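Local coordinates for T9SS C-terminal target domain-containing protein (Bacteroides cellulosilyticus, PDB 5JVK) that probably hydrolyses O-glycosidic bonds, as a family 39 glycoside hydrolase with an eight-stranded parallel barrel, from a gut symbiont, at residues A[131-135]-A[371-375]; A[170-176]-A[217-222]; A[428-432]-A[453-457]; A[290-296]-A[342-348]. All coordinates share one frame; numbering follows the deposited sequence.

Contact 1 of 4, residues A[131-135]-A[371-375]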
loop_
_atom_site.group_PDB
_atom_site.type_symbol
_atom_site.label_atom_id
_atom_site.label_comp_id
_atom_site.label_asym_id
_atom_site.label_seq_id
_atom_site.Cartn_x
_atom_site.Cartn_y
_atom_site.Cartn_z
ATOM N N THR A 131 3.084 -7.743 -1.619
ATOM C CA THR A 131 3.709 -8.900 -0.964
ATOM C C THR A 131 3.729 -8.808 0.566
ATOM O O THR A 131 4.227 -9.721 1.230
ATOM C CB THR A 131 5.163 -9.068 -1.430
ATOM O OG1 THR A 131 5.901 -7.883 -1.113
ATOM C CG2 THR A 131 5.217 -9.328 -2.921
ATOM N N ARG A 132 3.213 -7.708 1.122
ATOM C CA ARG A 132 3.124 -7.525 2.569
ATOM C C ARG A 132 1.767 -6.948 2.944
ATOM O O ARG A 132 1.153 -6.226 2.157
ATOM C CB ARG A 132 4.220 -6.583 3.062
ATOM C CG ARG A 132 5.638 -7.077 2.831
ATOM C CD ARG A 132 6.641 -6.043 3.304
ATOM N NE ARG A 132 8.023 -6.406 2.986
ATOM C CZ ARG A 132 8.771 -7.279 3.663
ATOM N NH1 ARG A 132 8.293 -7.929 4.724
ATOM N NH2 ARG A 132 10.020 -7.509 3.268
ATOM N N ILE A 133 1.302 -7.281 4.147
ATOM C CA ILE A 133 0.119 -6.645 4.727
ATOM C C ILE A 133 0.383 -6.263 6.177
ATOM O O ILE A 133 1.173 -6.911 6.859
ATOM C CB ILE A 133 -1.159 -7.515 4.616
ATOM C CG1 ILE A 133 -1.009 -8.865 5.348
ATOM C CG2 ILE A 133 -1.541 -7.705 3.153
ATOM C CD1 ILE A 133 -1.519 -8.881 6.779
ATOM N N ARG A 134 -0.271 -5.195 6.624
ATOM C CA ARG A 134 -0.184 -4.732 8.003
ATOM C C ARG A 134 -1.571 -4.769 8.623
ATOM O O ARG A 134 -2.538 -4.320 8.006
ATOM C CB ARG A 134 0.377 -3.312 8.061
ATOM C CG ARG A 134 0.516 -2.738 9.466
ATOM C CD ARG A 134 1.234 -1.406 9.404
ATOM N NE ARG A 134 1.424 -0.772 10.712
ATOM C CZ ARG A 134 0.648 0.173 11.251
ATOM N NH1 ARG A 134 -0.441 0.637 10.635
ATOM N NH2 ARG A 134 0.966 0.666 12.442
ATOM N N THR A 135 -1.665 -5.300 9.839
ATOM C CA THR A 135 -2.916 -5.256 10.590
ATOM C C THR A 135 -2.682 -5.249 12.097
ATOM O O THR A 135 -1.588 -5.554 12.574
ATOM C CB THR A 135 -3.870 -6.395 10.176
ATOM O OG1 THR A 135 -5.180 -6.127 10.689
ATOM C CG2 THR A 135 -3.379 -7.754 10.673
ATOM N N PRO A 371 12.551 -1.591 3.466
ATOM C CA PRO A 371 12.116 -2.886 2.932
ATOM C C PRO A 371 10.593 -3.089 2.915
ATOM O O PRO A 371 10.134 -4.136 2.465
ATOM C CB PRO A 371 12.773 -3.886 3.884
ATOM C CG PRO A 371 12.816 -3.170 5.186
ATOM C CD PRO A 371 13.013 -1.712 4.864
ATOM N N GLY A 372 9.823 -2.118 3.409
ATOM C CA GLY A 372 8.368 -2.235 3.449
ATOM C C GLY A 372 7.667 -0.889 3.537
ATOM O O GLY A 372 7.669 -0.249 4.589
ATOM N N VAL A 373 7.073 -0.470 2.422
ATOM C CA VAL A 373 6.268 0.742 2.356
ATOM C C VAL A 373 4.808 0.323 2.243
ATOM O O VAL A 373 4.386 -0.193 1.205
ATOM C CB VAL A 373 6.689 1.621 1.161
ATOM C CG1 VAL A 373 5.783 2.841 1.032
ATOM C CG2 VAL A 373 8.150 2.034 1.313
ATOM N N PHE A 374 4.049 0.554 3.315
ATOM C CA PHE A 374 2.681 0.053 3.442
ATOM C C PHE A 374 1.652 1.144 3.147
ATOM O O PHE A 374 1.570 2.137 3.873
ATOM C CB PHE A 374 2.445 -0.503 4.847
ATOM C CG PHE A 374 3.215 -1.756 5.143
ATOM C CD1 PHE A 374 2.576 -2.991 5.177
ATOM C CD2 PHE A 374 4.584 -1.705 5.400
ATOM C CE1 PHE A 374 3.285 -4.148 5.461
ATOM C CE2 PHE A 374 5.300 -2.860 5.674
ATOM C CZ PHE A 374 4.648 -4.083 5.709
ATOM N N TRP A 375 0.869 0.951 2.087
ATOM C CA TRP A 375 -0.192 1.887 1.738
ATOM C C TRP A 375 -1.317 1.827 2.762
ATOM O O TRP A 375 -1.795 0.738 3.088
ATOM C CB TRP A 375 -0.764 1.581 0.352
ATOM C CG TRP A 375 -1.907 2.479 -0.025
ATOM C CD1 TRP A 375 -3.237 2.253 0.192
ATOM C CD2 TRP A 375 -1.818 3.752 -0.671
ATOM N NE1 TRP A 375 -3.980 3.306 -0.283
ATOM C CE2 TRP A 375 -3.134 4.239 -0.820
ATOM C CE3 TRP A 375 -0.752 4.525 -1.146
ATOM C CZ2 TRP A 375 -3.413 5.463 -1.427
ATOM C CZ3 TRP A 375 -1.031 5.744 -1.749
ATOM C CH2 TRP A 375 -2.353 6.199 -1.885
#
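Pro371 O receives a weak, strongly bent hydrogen bond from Arg132 NE, 3.1 Å long with an angle of 121° at the hydrogen; the same NE donates to Leu104 O, its stronger partner. Arg132 reaches that carbonyl because its chain is extended from CG to NE. Next comes Gly372, whose CA lies 4.2 Å from Arg132 CD; a CB here would run into Phe374 CE2 and press on Arg132 CD, so the lack of a side chain lets ring and arginine lie close. The two strands are the second and eighth of a (β/α)8 TIM barrel. They are not neighbours, since strand 106-109 runs between them, and their axes, inclined at 64°, come no nearer than 7.7 Å: the side chains meet inside the barrel. Phe374 buries more surface here than any other residue. Its CG sits opposite the carbonyl carbon (chi1 -68°), which carries the ring across to strand 132-135, where Phe374 CE1 comes 3.5 Å from Arg132 CB and Phe374 CD1 3.6 Å from Arg134 CB. The carbonyl carbon of Ile133 lies at the ring edge, 3.7 Å from Phe374 CE1. With an alanine in place of Phe374, the CB atoms of Arg132 and Arg134 would probably lose their shared support and a gap would open between the strands. Beyond CB, Arg134 runs away from Phe374 to salt bridges with Glu219 and Glu340.

Contact 2 of 4, residues A[170-176]-A[217-222]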
loop_
_atom_site.group_PDB
_atom_site.type_symbol
_atom_site.label_atom_id
_atom_site.label_comp_id
_atom_site.label_asym_id
_atom_site.label_seq_id
_atom_site.Cartn_x
_atom_site.Cartn_y
_atom_site.Cartn_z
ATOM N N LEU A 170 2.837 -8.267 8.581
ATOM C CA LEU A 170 3.445 -7.454 9.634
ATOM C C LEU A 170 2.339 -7.108 10.625
ATOM O O LEU A 170 1.253 -6.709 10.214
ATOM C CB LEU A 170 4.047 -6.186 9.030
ATOM C CG LEU A 170 4.803 -5.202 9.940
ATOM C CD1 LEU A 170 5.926 -4.514 9.174
ATOM C CD2 LEU A 170 3.886 -4.153 10.564
ATOM N N ILE A 171 2.608 -7.260 11.923
ATOM C CA ILE A 171 1.576 -7.096 12.958
ATOM C C ILE A 171 1.946 -5.968 13.916
ATOM O O ILE A 171 3.018 -5.993 14.524
ATOM C CB ILE A 171 1.359 -8.404 13.759
ATOM C CG1 ILE A 171 1.002 -9.571 12.823
ATOM C CG2 ILE A 171 0.284 -8.229 14.833
ATOM C CD1 ILE A 171 -0.343 -9.465 12.126
ATOM N N VAL A 172 1.047 -4.990 14.050
ATOM C CA VAL A 172 1.223 -3.893 15.006
ATOM C C VAL A 172 0.489 -4.226 16.311
ATOM O O VAL A 172 -0.738 -4.334 16.345
ATOM C CB VAL A 172 0.851 -2.494 14.417
ATOM C CG1 VAL A 172 -0.628 -2.360 14.063
ATOM C CG2 VAL A 172 1.267 -1.381 15.374
ATOM N N PHE A 173 1.273 -4.411 17.372
ATOM C CA PHE A 173 0.785 -4.848 18.680
ATOM C C PHE A 173 0.672 -3.658 19.623
ATOM O O PHE A 173 1.643 -2.922 19.792
ATOM C CB PHE A 173 1.763 -5.870 19.278
ATOM C CG PHE A 173 1.357 -6.387 20.631
ATOM C CD1 PHE A 173 0.510 -7.473 20.734
ATOM C CD2 PHE A 173 1.829 -5.795 21.799
ATOM C CE1 PHE A 173 0.123 -7.966 21.971
ATOM C CE2 PHE A 173 1.451 -6.279 23.042
ATOM C CZ PHE A 173 0.594 -7.369 23.130
ATOM N N GLY A 174 -0.485 -3.480 20.256
ATOM C CA GLY A 174 -0.610 -2.454 21.289
ATOM C C GLY A 174 -2.015 -2.112 21.736
ATOM O O GLY A 174 -2.891 -2.973 21.768
ATOM N N TYR A 175 -2.206 -0.831 22.053
ATOM C CA TYR A 175 -3.357 -0.301 22.800
ATOM C C TYR A 175 -3.455 -0.857 24.233
ATOM O O TYR A 175 -3.098 -2.006 24.497
ATOM C CB TYR A 175 -4.672 -0.459 22.022
ATOM C CG TYR A 175 -4.633 0.173 20.640
ATOM C CD1 TYR A 175 -4.277 1.517 20.470
ATOM C CD2 TYR A 175 -4.956 -0.566 19.497
ATOM C CE1 TYR A 175 -4.238 2.100 19.209
ATOM C CE2 TYR A 175 -4.921 0.010 18.232
ATOM C CZ TYR A 175 -4.564 1.341 18.091
ATOM O OH TYR A 175 -4.528 1.911 16.838
ATOM N N ALA A 176 -3.933 -0.016 25.149
ATOM C CA ALA A 176 -3.853 -0.290 26.588
ATOM C C ALA A 176 -4.784 -1.417 27.038
ATOM O O ALA A 176 -5.947 -1.471 26.635
ATOM C CB ALA A 176 -4.142 0.977 27.382
ATOM N N GLU A 217 7.783 -9.826 11.312
ATOM C CA GLU A 217 7.793 -8.376 11.546
ATOM C C GLU A 217 6.728 -7.995 12.573
ATOM O O GLU A 217 5.531 -8.167 12.323
ATOM C CB GLU A 217 7.544 -7.607 10.242
ATOM C CG GLU A 217 8.688 -7.660 9.237
ATOM C CD GLU A 217 8.720 -8.943 8.425
ATOM O OE1 GLU A 217 7.680 -9.318 7.845
ATOM O OE2 GLU A 217 9.791 -9.581 8.363
ATOM N N TRP A 218 7.176 -7.478 13.719
ATOM C CA TRP A 218 6.300 -7.073 14.817
ATOM C C TRP A 218 6.566 -5.617 15.172
ATOM O O TRP A 218 7.707 -5.246 15.455
ATOM C CB TRP A 218 6.541 -7.955 16.040
ATOM C CG TRP A 218 6.126 -9.384 15.853
ATOM C CD1 TRP A 218 6.904 -10.412 15.401
ATOM C CD2 TRP A 218 4.834 -9.945 16.120
ATOM N NE1 TRP A 218 6.177 -11.578 15.368
ATOM C CE2 TRP A 218 4.903 -11.322 15.806
ATOM C CE3 TRP A 218 3.624 -9.420 16.596
ATOM C CZ2 TRP A 218 3.805 -12.184 15.949
ATOM C CZ3 TRP A 218 2.529 -10.279 16.740
ATOM C CH2 TRP A 218 2.630 -11.646 16.417
ATOM N N GLU A 219 5.507 -4.805 15.161
ATOM C CA GLU A 219 5.599 -3.365 15.401
ATOM C C GLU A 219 4.997 -3.050 16.763
ATOM O O GLU A 219 3.836 -3.358 17.013
ATOM C CB GLU A 219 4.864 -2.602 14.293
ATOM C CG GLU A 219 5.047 -1.089 14.311
ATOM C CD GLU A 219 4.312 -0.387 13.177
ATOM O OE1 GLU A 219 3.384 -0.984 12.588
ATOM O OE2 GLU A 219 4.656 0.774 12.871
ATOM N N LEU A 220 5.789 -2.441 17.643
ATOM C CA LEU A 220 5.348 -2.153 19.007
ATOM C C LEU A 220 4.582 -0.827 19.046
ATOM O O LEU A 220 5.175 0.249 18.984
ATOM C CB LEU A 220 6.548 -2.161 19.970
ATOM C CG LEU A 220 6.321 -2.150 21.493
ATOM C CD1 LEU A 220 5.722 -0.836 21.984
ATOM C CD2 LEU A 220 5.457 -3.325 21.940
ATOM N N TRP A 221 3.256 -0.936 19.129
ATOM C CA TRP A 221 2.325 0.185 19.339
ATOM C C TRP A 221 2.107 1.012 18.068
ATOM O O TRP A 221 3.042 1.264 17.315
ATOM C CB TRP A 221 2.767 1.089 20.510
ATOM C CG TRP A 221 1.641 1.483 21.412
ATOM C CD1 TRP A 221 0.827 2.567 21.283
ATOM C CD2 TRP A 221 1.196 0.781 22.576
ATOM N NE1 TRP A 221 -0.099 2.590 22.301
ATOM C CE2 TRP A 221 0.107 1.506 23.112
ATOM C CE3 TRP A 221 1.614 -0.391 23.223
ATOM C CZ2 TRP A 221 -0.575 1.097 24.263
ATOM C CZ3 TRP A 221 0.936 -0.799 24.371
ATOM C CH2 TRP A 221 -0.149 -0.055 24.877
ATOM N N ASN A 222 0.858 1.420 17.840
ATOM C CA ASN A 222 0.496 2.260 16.701
ATOM C C ASN A 222 0.352 3.720 17.135
ATOM O O ASN A 222 -0.543 4.054 17.913
ATOM C CB ASN A 222 -0.812 1.786 16.074
ATOM C CG ASN A 222 -1.196 2.601 14.855
ATOM O OD1 ASN A 222 -0.588 2.474 13.796
ATOM N ND2 ASN A 222 -2.194 3.456 15.007
#
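Backbone hydrogen bonds join Ile171 and Phe173 to the strand 217-220 in a parallel ladder. Ile171 N donates to Glu217 O, Glu219 N to Ile171 O at 2.8 Å and an almost straight 175°, and Phe173 N to Glu219 O; a fourth bond, Trp221 N to Phe173 O at 2.6 Å, carries the pairing past the end of the second strand. CA-H groups supplement them, as where Val172 CA lies 3.3 Å from Glu219 O. These are the third and fourth strands of the TIM barrel, and their side chains go to two faces of the sheet. Toward the barrel interior, Val172 and the extended Glu219 run side by side, OE1 touching Val172 CG2 at 3.5 Å, while Glu219 OE2 is taken by Ser286 and Thr339. Toward the surrounding helices, Ile171 CG2 packs obliquely on Trp218 CZ3 at 3.6 Å, and Leu204 of helix 194-211 touches the same indole. Aromatic contact follows at the strand ends: Gly174 CA makes a CH-pi contact over the six-membered ring of Trp221, 3.9 Å from its centroid, and Tyr175 N lies over the same face. A CB on Gly174 would clash with that indole, whose NE1 is held by Tyr226. The remaining polar link is weak, Asn222 ND2 to Tyr175 OH at 3.3 Å; Asn222 turns OD1 to Arg134, and Tyr175 OH also bonds a bound glycerol.

Contact 3 of 4, residues A[428-432]-A[453-457]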
loop_
_atom_site.group_PDB
_atom_site.type_symbol
_atom_site.label_atom_id
_atom_site.label_comp_id
_atom_site.label_asym_id
_atom_site.label_seq_id
_atom_site.Cartn_x
_atom_site.Cartn_y
_atom_site.Cartn_z
ATOM N N VAL A 428 10.457 19.517 -12.119
ATOM C CA VAL A 428 9.030 19.589 -12.447
ATOM C C VAL A 428 8.587 18.326 -13.190
ATOM O O VAL A 428 7.536 17.760 -12.877
ATOM C CB VAL A 428 8.707 20.864 -13.270
ATOM C CG1 VAL A 428 7.305 20.821 -13.870
ATOM C CG2 VAL A 428 8.849 22.098 -12.391
ATOM N N ASN A 429 9.392 17.905 -14.163
ATOM C CA ASN A 429 9.194 16.645 -14.886
ATOM C C ASN A 429 10.237 15.628 -14.430
ATOM O O ASN A 429 11.352 16.000 -14.067
ATOM C CB ASN A 429 9.311 16.878 -16.394
ATOM C CG ASN A 429 8.334 17.925 -16.902
ATOM O OD1 ASN A 429 7.166 17.931 -16.523
ATOM N ND2 ASN A 429 8.810 18.818 -17.759
ATOM N N LYS A 430 9.865 14.349 -14.451
ATOM C CA LYS A 430 10.741 13.252 -14.039
ATOM C C LYS A 430 10.840 12.240 -15.157
ATOM O O LYS A 430 9.823 11.863 -15.726
ATOM C CB LYS A 430 10.181 12.538 -12.801
ATOM C CG LYS A 430 10.844 12.881 -11.478
ATOM C CD LYS A 430 10.291 14.153 -10.871
ATOM C CE LYS A 430 10.640 14.243 -9.398
ATOM N NZ LYS A 430 10.111 15.501 -8.810
ATOM N N VAL A 431 12.061 11.808 -15.466
ATOM C CA VAL A 431 12.302 10.635 -16.311
ATOM C C VAL A 431 13.364 9.791 -15.607
ATOM O O VAL A 431 14.503 10.230 -15.452
ATOM C CB VAL A 431 12.760 11.008 -17.738
ATOM C CG1 VAL A 431 12.919 9.752 -18.593
ATOM C CG2 VAL A 431 11.761 11.958 -18.392
ATOM N N LEU A 432 12.976 8.592 -15.176
ATOM C CA LEU A 432 13.806 7.745 -14.320
ATOM C C LEU A 432 13.970 6.374 -14.958
ATOM O O LEU A 432 13.024 5.855 -15.542
ATOM C CB LEU A 432 13.147 7.581 -12.948
ATOM C CG LEU A 432 12.614 8.828 -12.241
ATOM C CD1 LEU A 432 11.801 8.427 -11.021
ATOM C CD2 LEU A 432 13.757 9.752 -11.856
ATOM N N THR A 453 2.231 18.383 -19.446
ATOM C CA THR A 453 3.180 18.967 -20.408
ATOM C C THR A 453 3.641 17.932 -21.422
ATOM O O THR A 453 3.476 16.727 -21.220
ATOM C CB THR A 453 4.459 19.531 -19.739
ATOM O OG1 THR A 453 5.062 18.530 -18.908
ATOM C CG2 THR A 453 4.152 20.749 -18.914
ATOM N N THR A 454 4.232 18.430 -22.504
ATOM C CA THR A 454 4.884 17.607 -23.507
ATOM C C THR A 454 6.395 17.807 -23.398
ATOM O O THR A 454 6.860 18.938 -23.243
ATOM C CB THR A 454 4.405 17.988 -24.917
ATOM O OG1 THR A 454 2.983 17.808 -24.999
ATOM C CG2 THR A 454 5.092 17.135 -25.982
ATOM N N ILE A 455 7.150 16.710 -23.456
ATOM C CA ILE A 455 8.614 16.766 -23.529
ATOM C C ILE A 455 9.146 15.857 -24.633
ATOM O O ILE A 455 8.453 14.953 -25.104
ATOM C CB ILE A 455 9.301 16.406 -22.186
ATOM C CG1 ILE A 455 8.951 14.983 -21.729
ATOM C CG2 ILE A 455 8.925 17.409 -21.104
ATOM C CD1 ILE A 455 9.971 14.400 -20.778
ATOM N N ARG A 456 10.388 16.116 -25.028
ATOM C CA ARG A 456 11.081 15.332 -26.037
ATOM C C ARG A 456 12.323 14.738 -25.406
ATOM O O ARG A 456 13.245 15.466 -25.076
ATOM C CB ARG A 456 11.438 16.218 -27.227
ATOM C CG ARG A 456 10.239 16.507 -28.103
ATOM C CD ARG A 456 10.467 17.663 -29.058
ATOM N NE ARG A 456 9.419 17.693 -30.081
ATOM C CZ ARG A 456 8.163 18.116 -29.896
ATOM N NH1 ARG A 456 7.743 18.579 -28.715
ATOM N NH2 ARG A 456 7.306 18.077 -30.914
ATOM N N VAL A 457 12.328 13.421 -25.218
ATOM C CA VAL A 457 13.466 12.706 -24.642
ATOM C C VAL A 457 14.175 11.975 -25.767
ATOM O O VAL A 457 13.521 11.287 -26.553
ATOM C CB VAL A 457 13.010 11.672 -23.590
ATOM C CG1 VAL A 457 14.213 11.019 -22.916
ATOM C CG2 VAL A 457 12.099 12.326 -22.558
#
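Strands 429-432 and 453-457 run in roughly the same direction, 38° apart, with axes 9.8 Å from each other at closest approach, too far for backbone pairing. This spacing, with side chains turned inward from both strands, is that of face-to-face sheets in a β-sandwich: one strand belongs to the six-stranded antiparallel sheet that follows the barrel, the other pairs with strand 484-489 in a small second sheet. Side chains of alternate residues fill the interval. At one end Thr453 OG1 gives a weak hydrogen bond to Asn429 OD1, 3.2 Å away. A chi1 of 53° turns the hydroxyl of Thr453, and not its methyl, to the amide. Asn429 OD1 is held chiefly within its own sheet, by Thr447 of strand 439-447, and only weakly by Thr453 of the facing one. The other branch of the amide, ND2, meets a methyl, Ile455 CG2, at 3.6 Å. Further along, the contact becomes wholly apolar. Ile455 and Val431, reaching from opposing strands, pass flank to flank, and Leu425 of strand 419-425 touches both. One methyl of Val431 serves two partners: CG2 rests 3.9 Å from Ile455 CD1 and 4.2 Å from Val457 CG2.

Contact 4 of 4, residues A[290-296]-A[342-348]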
loop_
_atom_site.group_PDB
_atom_site.type_symbol
_atom_site.label_atom_id
_atom_site.label_comp_id
_atom_site.label_asym_id
_atom_site.label_seq_id
_atom_site.Cartn_x
_atom_site.Cartn_y
_atom_site.Cartn_z
ATOM N N TYR A 290 2.906 10.990 6.312
ATOM C CA TYR A 290 1.777 11.455 5.508
ATOM C C TYR A 290 2.079 12.836 4.928
ATOM O O TYR A 290 2.420 13.758 5.667
ATOM C CB TYR A 290 0.488 11.514 6.337
ATOM C CG TYR A 290 -0.172 10.171 6.567
ATOM C CD1 TYR A 290 -1.072 9.655 5.639
ATOM C CD2 TYR A 290 0.082 9.422 7.721
ATOM C CE1 TYR A 290 -1.695 8.432 5.842
ATOM C CE2 TYR A 290 -0.538 8.197 7.932
ATOM C CZ TYR A 290 -1.426 7.708 6.987
ATOM O OH TYR A 290 -2.052 6.495 7.168
ATOM N N MET A 291 1.953 12.961 3.606
ATOM C CA MET A 291 2.149 14.226 2.898
ATOM C C MET A 291 0.862 14.745 2.253
ATOM O O MET A 291 0.895 15.744 1.531
ATOM C CB MET A 291 3.215 14.040 1.827
ATOM C CG MET A 291 4.568 13.625 2.380
ATOM S SD MET A 291 5.553 12.754 1.156
ATOM C CE MET A 291 6.791 12.020 2.224
ATOM N N ALA A 292 -0.270 14.097 2.533
ATOM C CA ALA A 292 -1.542 14.442 1.896
ATOM C C ALA A 292 -2.063 15.810 2.369
ATOM O O ALA A 292 -1.950 16.120 3.557
ATOM C CB ALA A 292 -2.580 13.366 2.175
ATOM N N PRO A 293 -2.647 16.619 1.479
ATOM C CA PRO A 293 -2.995 16.251 0.103
ATOM C C PRO A 293 -1.937 16.589 -0.968
ATOM O O PRO A 293 -2.269 16.636 -2.152
ATOM C CB PRO A 293 -4.254 17.086 -0.136
ATOM C CG PRO A 293 -3.976 18.352 0.607
ATOM C CD PRO A 293 -3.109 17.985 1.793
ATOM N N ASN A 294 -0.682 16.797 -0.568
ATOM C CA ASN A 294 0.368 17.258 -1.489
ATOM C C ASN A 294 1.008 16.090 -2.231
ATOM O O ASN A 294 0.813 14.930 -1.866
ATOM C CB ASN A 294 1.453 18.026 -0.729
ATOM C CG ASN A 294 0.892 19.159 0.096
ATOM O OD1 ASN A 294 0.937 19.131 1.327
ATOM N ND2 ASN A 294 0.341 20.157 -0.575
ATOM N N THR A 295 1.791 16.410 -3.259
ATOM C CA THR A 295 2.514 15.393 -4.028
ATOM C C THR A 295 3.576 14.704 -3.159
ATOM O O THR A 295 4.056 15.289 -2.187
ATOM C CB THR A 295 3.246 15.984 -5.257
ATOM O OG1 THR A 295 4.256 16.907 -4.827
ATOM C CG2 THR A 295 2.281 16.681 -6.203
ATOM N N PRO A 296 3.950 13.460 -3.510
ATOM C CA PRO A 296 5.116 12.850 -2.877
ATOM C C PRO A 296 6.440 13.451 -3.363
ATOM O O PRO A 296 7.446 13.320 -2.677
ATOM C CB PRO A 296 5.008 11.383 -3.293
ATOM C CG PRO A 296 4.307 11.427 -4.603
ATOM C CD PRO A 296 3.319 12.551 -4.485
ATOM N N GLY A 342 -0.244 7.276 2.722
ATOM C CA GLY A 342 -1.416 7.272 1.863
ATOM C C GLY A 342 -2.034 8.628 1.612
ATOM O O GLY A 342 -1.706 9.612 2.273
ATOM N N TRP A 343 -2.920 8.654 0.624
ATOM C CA TRP A 343 -3.728 9.815 0.276
ATOM C C TRP A 343 -5.178 9.350 0.195
ATOM O O TRP A 343 -5.440 8.175 -0.078
ATOM C CB TRP A 343 -3.280 10.394 -1.065
ATOM C CG TRP A 343 -1.945 11.093 -1.025
ATOM C CD1 TRP A 343 -1.731 12.432 -0.980
ATOM C CD2 TRP A 343 -0.650 10.483 -1.040
ATOM N NE1 TRP A 343 -0.390 12.706 -0.963
ATOM C CE2 TRP A 343 0.300 11.527 -0.999
ATOM C CE3 TRP A 343 -0.200 9.161 -1.089
ATOM C CZ2 TRP A 343 1.677 11.289 -0.996
ATOM C CZ3 TRP A 343 1.163 8.921 -1.082
ATOM C CH2 TRP A 343 2.090 9.982 -1.039
ATOM N N ASN A 344 -6.112 10.269 0.427
ATOM C CA ASN A 344 -7.544 9.944 0.482
ATOM C C ASN A 344 -8.338 10.723 -0.559
ATOM O O ASN A 344 -7.937 11.815 -0.969
ATOM C CB ASN A 344 -8.109 10.198 1.884
ATOM C CG ASN A 344 -8.008 11.651 2.307
ATOM O OD1 ASN A 344 -8.812 12.488 1.895
ATOM N ND2 ASN A 344 -7.019 11.956 3.139
ATOM N N SER A 345 -9.476 10.155 -0.962
ATOM C CA SER A 345 -10.350 10.759 -1.979
ATOM C C SER A 345 -11.248 11.913 -1.488
ATOM O O SER A 345 -12.032 12.447 -2.277
ATOM C CB SER A 345 -11.205 9.681 -2.658
ATOM O OG SER A 345 -10.386 8.702 -3.275
ATOM N N THR A 346 -11.147 12.295 -0.211
ATOM C CA THR A 346 -11.836 13.491 0.292
ATOM C C THR A 346 -11.062 14.760 -0.078
ATOM O O THR A 346 -11.643 15.698 -0.627
ATOM C CB THR A 346 -12.052 13.434 1.819
ATOM O OG1 THR A 346 -12.834 12.279 2.150
ATOM C CG2 THR A 346 -12.770 14.687 2.330
ATOM N N THR A 347 -9.761 14.778 0.220
ATOM C CA THR A 347 -8.895 15.939 -0.063
ATOM C C THR A 347 -8.094 15.836 -1.375
ATOM O O THR A 347 -7.371 16.770 -1.731
ATOM C CB THR A 347 -7.920 16.212 1.099
ATOM O OG1 THR A 347 -7.096 15.065 1.321
ATOM C CG2 THR A 347 -8.680 16.541 2.371
ATOM N N ASN A 348 -8.205 14.707 -2.077
ATOM C CA ASN A 348 -7.680 14.575 -3.441
ATOM C C ASN A 348 -8.721 13.945 -4.359
ATOM O O ASN A 348 -9.647 13.273 -3.905
ATOM C CB ASN A 348 -6.409 13.718 -3.458
ATOM C CG ASN A 348 -5.176 14.485 -3.014
ATOM O OD1 ASN A 348 -4.769 15.459 -3.646
ATOM N ND2 ASN A 348 -4.558 14.034 -1.944
HETATM O O HOH W 1 0.866 10.831 2.094
#
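A water clasped between Met291 N and Gly342 O lies over the centre of one face of the Trp343 indole. It accepts from Met291 N at 2.8 Å and donates to Gly342 O at 2.9 Å, joining the two loops over the ring. At the rim of the indole, Trp343 NE1 donates to Asn294 O at 2.7 Å; the donor comes nearly along the C=O axis, though the oxygen is tilted 22° out of the ring plane. A type VI turn presents that carbonyl: the peptide before Pro293 is cis, and Asn294 N bonds back to Met291 O. Ala292 CB presses on Trp343 CD1 at 3.4 Å, while Pro296 CB meets Trp343 CH2 at 3.9 Å. A leucine in place of Trp343 would probably leave Asn294 O without its donor and the bridging water without its flat seat. Pro293 CB lies 3.5 Å from Thr347 O, within a loop where Asn344 OD1 accepts from Thr347 N in an Asx motif. Tyr290 sets its ring edge against Gly342 O and sends OH to Glu340. Loops after the sixth and seventh strands thus meet at the C-terminal mouth of the TIM barrel, where clan A glycoside hydrolases have their active site.

Contacts 1, 2 and 4 belong to the TIM barrel and contact 3 to the β-sandwich after it. Contact 1 joins the second and eighth strands, so its span takes in contact 2, on the third and fourth, then contact 4, in the loops after the sixth and seventh; contact 3 follows. The centres of contacts 1 and 2 lie about 13 Å apart, and Arg134 links them through Glu219 and Asn222. Contact 4, centred about 18 Å from contact 1, touches it where Trp375 packs on Gly342 and Trp343. The centre of contact 3 is about 41 Å from that of contact 2, yet its nearest atoms come within about 7 Å of contact 4, so the sandwich packs near those loops.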